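Local coordinates for hemolysin II regulatory protein (Bacillus cereus, PDB 2JJ7) that probably binds DNA as a dimeric TetR-family transcriptional regulator of hemolysin II, at residues Arg5-Thr8 against Met9-Ile12; Asn70-Lys74 against Asn75-Pro79; Lys117-Pro120 against Tyr121-Ser125; Asn148-Ile151 against His152-Ser156; Pro161-Lys164 against Lys165-Ser169. One frame throughout, in Å; residues are numbered along the deposited sequence.

Contact 1: Arg5-Thr8 against Met9-Ile12; sequences REQT and MENI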
loop_
_atom_site.group_PDB
_atom_site.type_symbol
_atom_site.label_atom_id
_atom_site.label_comp_id
_atom_site.label_asym_id
_atom_site.label_seq_id
_atom_site.Cartn_x
_atom_site.Cartn_y
_atom_site.Cartn_z
ATOM N N ARG B 5 39.290 11.939 1.525
ATOM C CA ARG B 5 38.705 10.600 1.652
ATOM C C ARG B 5 37.208 10.669 2.000
ATOM O O ARG B 5 36.398 9.919 1.450
ATOM C CB ARG B 5 39.460 9.795 2.720
ATOM C CG ARG B 5 38.749 8.527 3.168
ATOM C CD ARG B 5 39.350 7.971 4.437
ATOM N NE ARG B 5 38.598 6.817 4.919
ATOM C CZ ARG B 5 37.713 6.842 5.917
ATOM N NH1 ARG B 5 37.090 5.725 6.266
ATOM N NH2 ARG B 5 37.443 7.973 6.564
ATOM N N GLU B 6 36.866 11.586 2.910
ATOM C CA GLU B 6 35.501 11.762 3.414
ATOM C C GLU B 6 34.550 12.185 2.290
ATOM O O GLU B 6 33.472 11.623 2.146
ATOM C CB GLU B 6 35.477 12.776 4.569
ATOM C CG GLU B 6 36.217 12.338 5.864
ATOM C CD GLU B 6 37.739 12.090 5.693
ATOM O OE1 GLU B 6 38.414 12.790 4.901
ATOM O OE2 GLU B 6 38.267 11.181 6.373
ATOM N N GLN B 7 34.972 13.156 1.484
ATOM C CA GLN B 7 34.209 13.591 0.312
ATOM C C GLN B 7 33.970 12.475 -0.723
ATOM O O GLN B 7 32.872 12.333 -1.261
ATOM C CB GLN B 7 34.880 14.806 -0.347
ATOM C CG GLN B 7 34.178 15.349 -1.613
ATOM C CD GLN B 7 32.751 15.841 -1.357
ATOM O OE1 GLN B 7 32.499 17.036 -1.354
ATOM N NE2 GLN B 7 31.817 14.913 -1.142
ATOM N N THR B 8 34.994 11.683 -0.999
ATOM C CA THR B 8 34.871 10.630 -2.005
ATOM C C THR B 8 33.868 9.572 -1.547
ATOM O O THR B 8 33.021 9.131 -2.337
ATOM C CB THR B 8 36.241 10.003 -2.334
ATOM O OG1 THR B 8 37.126 11.033 -2.783
ATOM C CG2 THR B 8 36.115 8.951 -3.429
ATOM N N MET B 9 33.967 9.187 -0.271
ATOM C CA MET B 9 33.065 8.218 0.322
ATOM C C MET B 9 31.635 8.749 0.353
ATOM O O MET B 9 30.686 7.996 0.134
ATOM C CB MET B 9 33.529 7.843 1.728
ATOM C CG MET B 9 34.696 6.870 1.721
ATOM S SD MET B 9 35.285 6.518 3.373
ATOM C CE MET B 9 34.135 5.226 3.866
ATOM N N GLU B 10 31.494 10.044 0.625
ATOM C CA GLU B 10 30.199 10.701 0.559
ATOM C C GLU B 10 29.621 10.689 -0.857
ATOM O O GLU B 10 28.458 10.333 -1.049
ATOM C CB GLU B 10 30.284 12.131 1.076
ATOM C CG GLU B 10 29.015 12.909 0.800
ATOM C CD GLU B 10 28.673 13.855 1.912
ATOM O OE1 GLU B 10 29.459 14.801 2.146
ATOM O OE2 GLU B 10 27.620 13.645 2.554
ATOM N N ASN B 11 30.436 11.074 -1.837
ATOM C CA ASN B 11 30.056 10.941 -3.236
ATOM C C ASN B 11 29.579 9.526 -3.591
ATOM O O ASN B 11 28.572 9.369 -4.290
ATOM C CB ASN B 11 31.198 11.383 -4.160
ATOM C CG ASN B 11 31.384 12.887 -4.164
ATOM O OD1 ASN B 11 30.570 13.626 -3.612
ATOM N ND2 ASN B 11 32.458 13.350 -4.786
ATOM N N ILE B 12 30.288 8.509 -3.097
ATOM C CA ILE B 12 29.931 7.115 -3.376
ATOM C C ILE B 12 28.602 6.724 -2.724
ATOM O O ILE B 12 27.818 5.977 -3.309
ATOM C CB ILE B 12 31.041 6.123 -2.957
ATOM C CG1 ILE B 12 32.325 6.345 -3.782
ATOM C CG2 ILE B 12 30.556 4.651 -3.102
ATOM C CD1 ILE B 12 33.589 5.744 -3.133
#
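Arg5 to Thr8 accept, through their carbonyl oxygens, from the backbone N-H groups of Met9 to Ile12 four residues on, the opening turns of helix 5-23; the straightest of these bonds runs from Asn11 N to Gln7 O (2.8 Å, 174° at the hydrogen). Arg5 carries an extended chain to its guanidinium, whose one face lies against the sulfur of Met9: SD sits 3.5 Å from NH1 of Arg5, set off toward the rim of the group. Met9 reaches it by running straight out to SD. In the plane of the same guanidinium, at its edge, Glu6 OE2 forms a salt bridge with Arg5 NH2 (3.3 Å), its hydrogen bond weak. On another side of the helix Gln7, with CG anti to the backbone N (chi1 179°) and a bend at chi2, carries its amide over to that of Asn11. The two amide planes lie 21° apart, and Gln7 NE2 is 3.1 Å from Asn11 OD1, but the angle is too poor for a hydrogen bond. Thr8 CG2 meets the CD1 tip of Ile12 at 4.1 Å. Beyond the segments, Met9 and Ile12 pack on Phe48, and Ile12 also on Ile33 and Ala37. This is regular i to i+4 alpha-helical pairing at the start of the first helix of a TetR-type DNA-binding domain, whose inner side packs against the predicted helix-turn-helix.

Contact 2: Asn70-Lys74 against Asn75-Pro79; sequences NFLEK and NQFNP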
loop_
_atom_site.group_PDB
_atom_site.type_symbol
_atom_site.label_atom_id
_atom_site.label_comp_id
_atom_site.label_asym_id
_atom_site.label_seq_id
_atom_site.Cartn_x
_atom_site.Cartn_y
_atom_site.Cartn_z
ATOM N N ASN B 70 9.712 5.903 21.932
ATOM C CA ASN B 70 8.415 5.258 21.860
ATOM C C ASN B 70 7.355 6.343 21.797
ATOM O O ASN B 70 7.175 7.079 22.769
ATOM C CB ASN B 70 8.193 4.374 23.091
ATOM C CG ASN B 70 6.950 3.521 22.972
ATOM O OD1 ASN B 70 5.895 3.861 23.513
ATOM N ND2 ASN B 70 7.058 2.409 22.244
ATOM N N PHE B 71 6.665 6.464 20.664
ATOM C CA PHE B 71 5.693 7.550 20.503
ATOM C C PHE B 71 4.487 7.516 21.437
ATOM O O PHE B 71 3.967 8.581 21.789
ATOM C CB PHE B 71 5.247 7.714 19.052
ATOM C CG PHE B 71 6.352 8.163 18.134
ATOM C CD1 PHE B 71 6.927 9.420 18.277
ATOM C CD2 PHE B 71 6.828 7.323 17.138
ATOM C CE1 PHE B 71 7.972 9.833 17.426
ATOM C CE2 PHE B 71 7.873 7.734 16.283
ATOM C CZ PHE B 71 8.438 8.989 16.440
ATOM N N LEU B 72 4.047 6.316 21.840
ATOM C CA LEU B 72 2.937 6.176 22.797
ATOM C C LEU B 72 3.303 6.727 24.166
ATOM O O LEU B 72 2.527 7.465 24.774
ATOM C CB LEU B 72 2.472 4.716 22.933
ATOM C CG LEU B 72 1.451 4.110 21.973
ATOM C CD1 LEU B 72 1.188 2.652 22.328
ATOM C CD2 LEU B 72 0.143 4.892 21.993
ATOM N N GLU B 73 4.472 6.352 24.665
ATOM C CA GLU B 73 4.962 6.892 25.931
ATOM C C GLU B 73 5.245 8.396 25.841
ATOM O O GLU B 73 4.836 9.154 26.718
ATOM C CB GLU B 73 6.213 6.149 26.406
ATOM C CG GLU B 73 5.955 4.684 26.722
ATOM C CD GLU B 73 7.200 3.938 27.170
ATOM O OE1 GLU B 73 8.289 4.141 26.584
ATOM O OE2 GLU B 73 7.079 3.133 28.116
ATOM N N LYS B 74 5.927 8.830 24.782
ATOM C CA LYS B 74 6.187 10.258 24.596
ATOM C C LYS B 74 4.877 11.087 24.580
ATOM O O LYS B 74 4.835 12.230 25.043
ATOM C CB LYS B 74 7.007 10.499 23.326
ATOM C CG LYS B 74 7.430 11.939 23.177
ATOM C CD LYS B 74 8.234 12.192 21.915
ATOM C CE LYS B 74 8.353 13.689 21.711
ATOM N NZ LYS B 74 9.195 14.031 20.553
ATOM N N ASN B 75 3.802 10.493 24.072
ATOM C CA ASN B 75 2.537 11.188 24.007
ATOM C C ASN B 75 1.572 10.775 25.110
ATOM O O ASN B 75 0.361 10.999 25.004
ATOM C CB ASN B 75 1.935 11.002 22.620
ATOM C CG ASN B 75 2.713 11.756 21.583
ATOM O OD1 ASN B 75 2.545 12.968 21.442
ATOM N ND2 ASN B 75 3.636 11.067 20.898
ATOM N N GLN B 76 2.123 10.174 26.163
ATOM C CA GLN B 76 1.354 9.737 27.330
ATOM C C GLN B 76 0.094 8.942 26.968
ATOM O O GLN B 76 -0.984 9.159 27.530
ATOM C CB GLN B 76 1.040 10.928 28.227
ATOM C CG GLN B 76 2.289 11.494 28.888
ATOM C CD GLN B 76 2.015 12.748 29.680
ATOM O OE1 GLN B 76 1.354 13.668 29.194
ATOM N NE2 GLN B 76 2.536 12.803 30.903
ATOM N N PHE B 77 0.263 8.038 26.001
ATOM C CA PHE B 77 -0.758 7.084 25.559
ATOM C C PHE B 77 -2.017 7.745 25.023
ATOM O O PHE B 77 -3.107 7.200 25.151
ATOM C CB PHE B 77 -1.033 6.040 26.654
ATOM C CG PHE B 77 0.185 5.236 27.012
ATOM C CD1 PHE B 77 0.467 4.054 26.343
ATOM C CD2 PHE B 77 1.081 5.691 27.976
ATOM C CE1 PHE B 77 1.605 3.324 26.649
ATOM C CE2 PHE B 77 2.229 4.968 28.292
ATOM C CZ PHE B 77 2.487 3.784 27.631
ATOM N N ASN B 78 -1.834 8.938 24.450
ATOM C CA ASN B 78 -2.787 9.567 23.537
ATOM C C ASN B 78 -2.480 8.999 22.144
ATOM O O ASN B 78 -1.488 9.383 21.529
ATOM C CB ASN B 78 -2.589 11.091 23.553
ATOM C CG ASN B 78 -3.663 11.847 22.759
ATOM O OD1 ASN B 78 -4.129 11.393 21.717
ATOM N ND2 ASN B 78 -4.038 13.026 23.251
ATOM N N PRO B 79 -3.313 8.054 21.656
ATOM C CA PRO B 79 -3.074 7.356 20.390
ATOM C C PRO B 79 -3.132 8.223 19.140
ATOM O O PRO B 79 -2.348 7.997 18.217
ATOM C CB PRO B 79 -4.207 6.325 20.347
ATOM C CG PRO B 79 -4.584 6.138 21.764
ATOM C CD PRO B 79 -4.459 7.467 22.375
#
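With CG anti to its carbonyl carbon (chi1 -70°), Asn75 turns its amide back to Phe71, while the same choice in Phe77 (chi1 -61°) lays the ring alongside Glu73. Asn75 ND2 gives a hydrogen bond to Phe71 O at 2.7 Å, with the oxygen close to the amide plane. Asn75 N donates to that oxygen too, from above the carbonyl plane, so one residue grips Phe71 O twice. Its ND2 has a further partner in Glu85, which also forms a salt bridge with Lys74. Over one face of the Phe77 ring, offset toward the rim, lies Leu72 O; the ring's CD1 meets Leu72 CB at 4.0 Å and its CZ meets Glu73 CG at 3.7 Å. Glu73 runs beside the ring in the same direction, its carboxylate turned almost perpendicular to it. At the other end of the helix Asn70 OD1 uses a lone pair in its carbonyl plane to take the N-H of Glu73 (3.1 Å), an N-cap bond. Phe77 N reaches back to Leu72 O at 2.6 Å, and Gln76 N to Glu73 O at 3.0 Å from well above the carbonyl plane. These two backbone bonds, with Gln76 at positive phi, form the Schellman motif that ends helix 71-74, overlapped by a type I' turn from Asn75 to Asn78 that leads into helix 79-96.

Contact 3: Lys117-Pro120 against Tyr121-Ser125; sequences KIKP and YFIGS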
loop_
_atom_site.group_PDB
_atom_site.type_symbol
_atom_site.label_atom_id
_atom_site.label_comp_id
_atom_site.label_asym_id
_atom_site.label_seq_id
_atom_site.Cartn_x
_atom_site.Cartn_y
_atom_site.Cartn_z
ATOM N N LYS B 117 20.591 -6.484 10.167
ATOM C CA LYS B 117 21.615 -5.430 10.216
ATOM C C LYS B 117 21.102 -4.029 9.927
ATOM O O LYS B 117 21.584 -3.070 10.517
ATOM C CB LYS B 117 22.788 -5.735 9.279
ATOM C CG LYS B 117 23.718 -6.819 9.783
ATOM C CD LYS B 117 24.342 -6.468 11.129
ATOM C CE LYS B 117 25.077 -7.670 11.704
ATOM N NZ LYS B 117 25.340 -7.519 13.159
ATOM N N ILE B 118 20.153 -3.908 9.002
ATOM C CA ILE B 118 19.621 -2.593 8.614
ATOM C C ILE B 118 18.490 -2.122 9.529
ATOM O O ILE B 118 18.197 -0.932 9.579
ATOM C CB ILE B 118 19.139 -2.559 7.129
ATOM C CG1 ILE B 118 17.990 -3.547 6.908
ATOM C CG2 ILE B 118 20.310 -2.815 6.158
ATOM C CD1 ILE B 118 17.223 -3.306 5.642
ATOM N N LYS B 119 17.876 -3.048 10.264
ATOM C CA LYS B 119 16.682 -2.740 11.061
ATOM C C LYS B 119 16.801 -1.491 11.947
ATOM O O LYS B 119 15.874 -0.684 11.964
ATOM C CB LYS B 119 16.275 -3.941 11.925
ATOM C CG LYS B 119 14.823 -3.925 12.334
ATOM C CD LYS B 119 14.489 -5.056 13.303
ATOM C CE LYS B 119 13.036 -5.483 13.127
ATOM N NZ LYS B 119 12.478 -6.178 14.326
ATOM N N PRO B 120 17.914 -1.348 12.720
ATOM C CA PRO B 120 18.030 -0.174 13.594
ATOM C C PRO B 120 17.957 1.158 12.862
ATOM O O PRO B 120 17.627 2.171 13.475
ATOM C CB PRO B 120 19.406 -0.342 14.243
ATOM C CG PRO B 120 19.649 -1.804 14.222
ATOM C CD PRO B 120 19.019 -2.303 12.956
ATOM N N TYR B 121 18.243 1.157 11.569
ATOM C CA TYR B 121 18.311 2.407 10.817
ATOM C C TYR B 121 16.994 2.911 10.204
ATOM O O TYR B 121 16.949 3.999 9.636
ATOM C CB TYR B 121 19.410 2.317 9.777
ATOM C CG TYR B 121 20.752 1.959 10.382
ATOM C CD1 TYR B 121 21.367 0.751 10.087
ATOM C CD2 TYR B 121 21.386 2.821 11.283
ATOM C CE1 TYR B 121 22.611 0.425 10.643
ATOM C CE2 TYR B 121 22.614 2.504 11.847
ATOM C CZ TYR B 121 23.219 1.308 11.526
ATOM O OH TYR B 121 24.433 1.002 12.092
ATOM N N PHE B 122 15.922 2.138 10.327
ATOM C CA PHE B 122 14.618 2.584 9.826
ATOM C C PHE B 122 13.470 1.684 10.275
ATOM O O PHE B 122 12.566 2.123 10.986
ATOM C CB PHE B 122 14.606 2.709 8.286
ATOM C CG PHE B 122 13.391 3.423 7.760
ATOM C CD1 PHE B 122 13.408 4.801 7.583
ATOM C CD2 PHE B 122 12.209 2.721 7.498
ATOM C CE1 PHE B 122 12.275 5.480 7.118
ATOM C CE2 PHE B 122 11.066 3.379 7.042
ATOM C CZ PHE B 122 11.098 4.769 6.854
ATOM N N ILE B 123 13.522 0.424 9.860
ATOM C CA ILE B 123 12.390 -0.486 10.022
ATOM C C ILE B 123 12.012 -0.733 11.488
ATOM O O ILE B 123 10.819 -0.852 11.808
ATOM C CB ILE B 123 12.624 -1.810 9.260
ATOM C CG1 ILE B 123 12.541 -1.560 7.759
ATOM C CG2 ILE B 123 11.598 -2.889 9.677
ATOM C CD1 ILE B 123 13.295 -2.580 6.888
ATOM N N GLY B 124 13.020 -0.821 12.364
ATOM C CA GLY B 124 12.790 -1.051 13.791
ATOM C C GLY B 124 11.833 -0.024 14.373
ATOM O O GLY B 124 10.866 -0.379 15.052
ATOM N N SER B 125 12.089 1.251 14.089
ATOM C CA SER B 125 11.268 2.341 14.595
ATOM C C SER B 125 9.926 2.433 13.861
ATOM O O SER B 125 8.892 2.766 14.466
ATOM C CB SER B 125 12.013 3.666 14.487
ATOM O OG SER B 125 13.141 3.685 15.349
HETATM O O HOH W 1 15.822 -0.585 8.139
HETATM O O HOH W 2 15.009 2.023 14.204
#
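Lys119 O takes two backbone donors from opposite faces of its carbonyl plane: Gly124 N at 2.9 Å and Phe122 N at 3.3 Å. The bond to Gly124 spans five residues, and the one to Phe122 three. Ile118 O is likewise used twice, by Tyr121 N at 2.9 Å and by a water that donates to it at 2.8 Å. That water accepts from Ile123 N, so it bridges a carbonyl of the departing helix and an amide of the next one. Helix 115-118 thus passes through a short 3-10 stretch into helix 123-126, a break between two short helices of the C-terminal domain, the part that in TetR relatives usually carries the ligand pocket. A second water donates to Pro120 O (2.7 Å) and also hydrogen-bonds Ser125 OG at 2.8 Å, which has a further partner in Leu68 N. The ammonium of Lys119 pairs with Glu127. Among the apolar groups, Ile118 puts CG1 between its backbone N and carbonyl carbon (chi1 62°), and its CD1 meets CD1 of Ile123 at 4.2 Å. Tyr121 leans back along the chain, its CE1 3.6 Å from Lys117 O. Phe122 points away from this turn, its ring meeting Phe90 edge-to-face.

Contact 4: Asn148-Ile151 against His152-Ser156; sequences NHTI and HWITS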
loop_
_atom_site.group_PDB
_atom_site.type_symbol
_atom_site.label_atom_id
_atom_site.label_comp_id
_atom_site.label_asym_id
_atom_site.label_seq_id
_atom_site.Cartn_x
_atom_site.Cartn_y
_atom_site.Cartn_z
ATOM N N ASN B 148 -3.321 -5.971 10.521
ATOM C CA ASN B 148 -2.274 -6.209 9.522
ATOM C C ASN B 148 -2.572 -5.550 8.175
ATOM O O ASN B 148 -1.663 -5.106 7.489
ATOM C CB ASN B 148 -2.022 -7.708 9.324
ATOM C CG ASN B 148 -1.386 -8.370 10.550
ATOM O OD1 ASN B 148 -0.632 -7.745 11.310
ATOM N ND2 ASN B 148 -1.678 -9.647 10.736
ATOM N N HIS B 149 -3.845 -5.476 7.806
ATOM C CA HIS B 149 -4.223 -4.847 6.555
ATOM C C HIS B 149 -4.020 -3.344 6.642
ATOM O O HIS B 149 -3.583 -2.728 5.675
ATOM C CB HIS B 149 -5.657 -5.199 6.199
ATOM C CG HIS B 149 -5.834 -6.626 5.751
ATOM N ND1 HIS B 149 -5.754 -7.008 4.429
ATOM C CD2 HIS B 149 -6.089 -7.759 6.452
ATOM C CE1 HIS B 149 -5.972 -8.311 4.333
ATOM N NE2 HIS B 149 -6.177 -8.788 5.546
ATOM N N THR B 150 -4.303 -2.780 7.823
ATOM C CA THR B 150 -4.115 -1.365 8.112
ATOM C C THR B 150 -2.624 -0.993 8.154
ATOM O O THR B 150 -2.219 0.030 7.607
ATOM C CB THR B 150 -4.806 -0.976 9.429
ATOM O OG1 THR B 150 -6.191 -1.363 9.368
ATOM C CG2 THR B 150 -4.709 0.541 9.667
ATOM N N ILE B 151 -1.820 -1.829 8.805
ATOM C CA ILE B 151 -0.364 -1.705 8.745
ATOM C C ILE B 151 0.101 -1.715 7.288
ATOM O O ILE B 151 0.813 -0.818 6.873
ATOM C CB ILE B 151 0.338 -2.808 9.592
ATOM C CG1 ILE B 151 0.075 -2.549 11.095
ATOM C CG2 ILE B 151 1.859 -2.885 9.274
ATOM C CD1 ILE B 151 0.485 -3.664 12.006
ATOM N N HIS B 152 -0.305 -2.706 6.499
ATOM C CA HIS B 152 0.154 -2.733 5.108
ATOM C C HIS B 152 -0.322 -1.495 4.317
ATOM O O HIS B 152 0.433 -0.936 3.521
ATOM C CB HIS B 152 -0.215 -4.027 4.359
ATOM C CG HIS B 152 0.262 -4.019 2.938
ATOM N ND1 HIS B 152 1.580 -4.245 2.598
ATOM C CD2 HIS B 152 -0.373 -3.699 1.783
ATOM C CE1 HIS B 152 1.724 -4.119 1.291
ATOM N NE2 HIS B 152 0.555 -3.784 0.772
ATOM N N TRP B 153 -1.571 -1.084 4.528
ATOM C CA TRP B 153 -2.095 0.134 3.892
ATOM C C TRP B 153 -1.204 1.368 4.167
ATOM O O TRP B 153 -0.755 2.035 3.233
ATOM C CB TRP B 153 -3.558 0.370 4.302
ATOM C CG TRP B 153 -4.129 1.714 3.889
ATOM C CD1 TRP B 153 -4.361 2.146 2.621
ATOM C CD2 TRP B 153 -4.553 2.780 4.757
ATOM N NE1 TRP B 153 -4.912 3.413 2.636
ATOM C CE2 TRP B 153 -5.024 3.832 3.934
ATOM C CE3 TRP B 153 -4.591 2.945 6.148
ATOM C CZ2 TRP B 153 -5.511 5.040 4.455
ATOM C CZ3 TRP B 153 -5.082 4.151 6.670
ATOM C CH2 TRP B 153 -5.532 5.179 5.820
ATOM N N ILE B 154 -0.912 1.635 5.437
ATOM C CA ILE B 154 -0.109 2.800 5.818
ATOM C C ILE B 154 1.350 2.691 5.316
ATOM O O ILE B 154 1.950 3.663 4.809
ATOM C CB ILE B 154 -0.160 3.031 7.376
ATOM C CG1 ILE B 154 -1.563 3.455 7.816
ATOM C CG2 ILE B 154 0.909 4.055 7.822
ATOM C CD1 ILE B 154 -1.745 3.597 9.350
ATOM N N THR B 155 1.919 1.496 5.435
ATOM C CA THR B 155 3.265 1.231 4.947
ATOM C C THR B 155 3.380 1.572 3.453
ATOM O O THR B 155 4.353 2.199 3.008
ATOM C CB THR B 155 3.634 -0.259 5.236
ATOM O OG1 THR B 155 3.591 -0.476 6.665
ATOM C CG2 THR B 155 5.028 -0.632 4.708
ATOM N N SER B 156 2.387 1.154 2.675
ATOM C CA SER B 156 2.430 1.340 1.238
ATOM C C SER B 156 2.337 2.811 0.857
ATOM O O SER B 156 3.033 3.263 -0.048
ATOM C CB SER B 156 1.334 0.519 0.545
ATOM O OG SER B 156 0.054 1.106 0.732
#
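Ile151 O is gripped twice by Thr155, by OG1 at 2.8 Å and by N at 2.9 Å. In this regular stretch of alpha helix, part of helix 147-158 in the TetR-type C-terminal domain, the amide comes nearly along the C=O axis and the hydroxyl from above the carbonyl plane. Thr155 can add this bond because OG1 stands anti to its carbonyl carbon, beside the backbone N (chi1 -61°), and so faces back up the helix. The neighbouring turns are held by Trp153 N on His149 O (2.8 Å) and Ile154 N on Thr150 O (3.0 Å). Thr150 CG2 touches two later side chains, 4.3 Å from CE3 of Trp153 and equally far from CD1 of Ile154, while its hydroxyl bonds Ser146 O. The Trp153 ring packs on Ile176 and Ala179 and stacks with Phe160 of the second subunit. His152 meets His152 of that subunit with the ring planes nearly perpendicular, which places this helix in the dimer interface. Ser156 OG donates to Trp153 O of its own chain at 2.8 Å and also hydrogen-bonds Ser156 OG of the second subunit.

Contact 5: Pro161-Lys164 against Lys165-Ser169; sequences PKFK and KFIDS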
loop_
_atom_site.group_PDB
_atom_site.type_symbol
_atom_site.label_atom_id
_atom_site.label_comp_id
_atom_site.label_asym_id
_atom_site.label_seq_id
_atom_site.Cartn_x
_atom_site.Cartn_y
_atom_site.Cartn_z
ATOM N N PRO B 161 7.829 6.802 -2.575
ATOM C CA PRO B 161 8.765 7.912 -2.729
ATOM C C PRO B 161 8.187 9.124 -3.450
ATOM O O PRO B 161 8.736 10.220 -3.332
ATOM C CB PRO B 161 9.905 7.300 -3.555
ATOM C CG PRO B 161 9.284 6.181 -4.287
ATOM C CD PRO B 161 8.264 5.619 -3.342
ATOM N N LYS B 162 7.103 8.927 -4.195
ATOM C CA LYS B 162 6.516 9.995 -4.992
ATOM C C LYS B 162 5.214 10.492 -4.388
ATOM O O LYS B 162 4.480 11.197 -5.048
ATOM C CB LYS B 162 6.252 9.507 -6.425
ATOM C CG LYS B 162 7.458 9.458 -7.353
ATOM C CD LYS B 162 7.009 9.084 -8.772
ATOM C CE LYS B 162 7.856 9.769 -9.832
ATOM N NZ LYS B 162 7.182 9.789 -11.170
ATOM N N PHE B 163 4.920 10.117 -3.140
ATOM C CA PHE B 163 3.651 10.504 -2.506
ATOM C C PHE B 163 3.400 12.015 -2.516
ATOM O O PHE B 163 2.253 12.435 -2.612
ATOM C CB PHE B 163 3.450 9.881 -1.091
ATOM C CG PHE B 163 4.164 10.608 0.038
ATOM C CD1 PHE B 163 3.791 11.908 0.412
ATOM C CD2 PHE B 163 5.185 9.969 0.761
ATOM C CE1 PHE B 163 4.446 12.576 1.456
ATOM C CE2 PHE B 163 5.854 10.627 1.815
ATOM C CZ PHE B 163 5.484 11.929 2.162
ATOM N N LYS B 164 4.472 12.810 -2.441
ATOM C CA LYS B 164 4.354 14.265 -2.357
ATOM C C LYS B 164 3.831 14.863 -3.658
ATOM O O LYS B 164 3.343 15.999 -3.677
ATOM C CB LYS B 164 5.684 14.912 -1.953
ATOM C CG LYS B 164 6.801 14.788 -2.988
ATOM C CD LYS B 164 8.148 15.114 -2.371
ATOM C CE LYS B 164 9.286 14.569 -3.222
ATOM N NZ LYS B 164 10.570 14.507 -2.467
ATOM N N LYS B 165 3.932 14.092 -4.742
ATOM C CA LYS B 165 3.379 14.496 -6.031
ATOM C C LYS B 165 1.879 14.209 -6.096
ATOM O O LYS B 165 1.169 14.790 -6.910
ATOM C CB LYS B 165 4.133 13.833 -7.188
ATOM C CG LYS B 165 5.529 14.423 -7.406
ATOM C CD LYS B 165 6.308 13.661 -8.475
ATOM C CE LYS B 165 7.598 14.391 -8.849
ATOM N NZ LYS B 165 8.363 13.710 -9.938
ATOM N N PHE B 166 1.406 13.315 -5.229
ATOM C CA PHE B 166 -0.018 13.041 -5.118
ATOM C C PHE B 166 -0.687 13.863 -4.002
ATOM O O PHE B 166 -1.833 14.265 -4.134
ATOM C CB PHE B 166 -0.257 11.535 -4.915
ATOM C CG PHE B 166 -1.706 11.172 -4.658
ATOM C CD1 PHE B 166 -2.642 11.195 -5.693
ATOM C CD2 PHE B 166 -2.132 10.803 -3.373
ATOM C CE1 PHE B 166 -3.991 10.865 -5.459
ATOM C CE2 PHE B 166 -3.471 10.477 -3.125
ATOM C CZ PHE B 166 -4.404 10.512 -4.172
ATOM N N ILE B 167 0.029 14.106 -2.908
ATOM C CA ILE B 167 -0.555 14.703 -1.698
ATOM C C ILE B 167 0.517 15.340 -0.795
ATOM O O ILE B 167 1.601 14.770 -0.608
ATOM C CB ILE B 167 -1.371 13.636 -0.889
ATOM C CG1 ILE B 167 -2.154 14.287 0.262
ATOM C CG2 ILE B 167 -0.467 12.480 -0.420
ATOM C CD1 ILE B 167 -3.153 13.363 0.961
ATOM N N ASP B 168 0.214 16.514 -0.238
ATOM C CA ASP B 168 1.071 17.122 0.786
ATOM C C ASP B 168 1.233 16.208 2.009
ATOM O O ASP B 168 0.301 15.489 2.389
ATOM C CB ASP B 168 0.527 18.481 1.237
ATOM C CG ASP B 168 0.690 19.547 0.188
ATOM O OD1 ASP B 168 1.332 19.279 -0.844
ATOM O OD2 ASP B 168 0.165 20.660 0.380
ATOM N N SER B 169 2.413 16.262 2.620
ATOM C CA SER B 169 2.735 15.464 3.804
ATOM C C SER B 169 1.796 15.671 5.004
ATOM O O SER B 169 1.283 14.699 5.561
ATOM C CB SER B 169 4.186 15.719 4.209
ATOM O OG SER B 169 5.045 15.098 3.264
#
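Phe163 O accepts from both Ile167 N, 2.8 Å away and nearly in line with the C=O bond, and Phe166 N, 2.9 Å away and high above the carbonyl plane. A third backbone bond joins Lys165 N to Lys162 O at 3.0 Å, again from above the plane. The ammonium of Lys162 has its strongest partner in the second subunit, where it bonds the carbonyl oxygens of Asp182, His143 and Ala179; Lys165 NZ stands 4.3 Å from Lys162 NZ, two like charges close together. Bonds spanning three and four residues thus wind this short, weakly bonded helix 163-166, which in the TetR-type C-terminal domain joins the end of helix 147-158 to helix 169-181. Where the chain leaves it, Ile167 turns to an extended backbone and its carbonyl oxygen receives a CA-H...O contact from Lys164 CA at 3.3 Å. Phe163 has its CG wedged between the backbone N and the carbonyl carbon (chi1 81°), which sets the ring with its edge to the outgoing chain. Two oxygens lie in the plane of that ring at its edge: Ser169 OG, 3.2 Å from CE1 of Phe163, and Ile167 O, 3.7 Å from its CD1. The ring packs further on Thr91, Ile94 and Leu172. The Phe166 ring meets Trp153 of the second subunit edge-to-face and Arg175 of that subunit in a cation-pi contact.

Overall arrangement
From the N terminus, contact 1 winds the first turns of helix 5-23 in the DNA-binding part, about 39 Å between centres from contact 2, on the opposite side of the chain's centre. Contact 2 closes the end of helix 71-74 before helix 79-96; contact 3 turns helix 115-118 into helix 123-126 and comes within about 5 Å of contact 2 at the nearest atoms. Contact 4 lies within helix 147-158 and contact 5 on the short helix that follows, their nearest atoms about 6 Å apart, and both reach the second subunit. All five follow in series, none nesting or crossing, each formed by continuous chain.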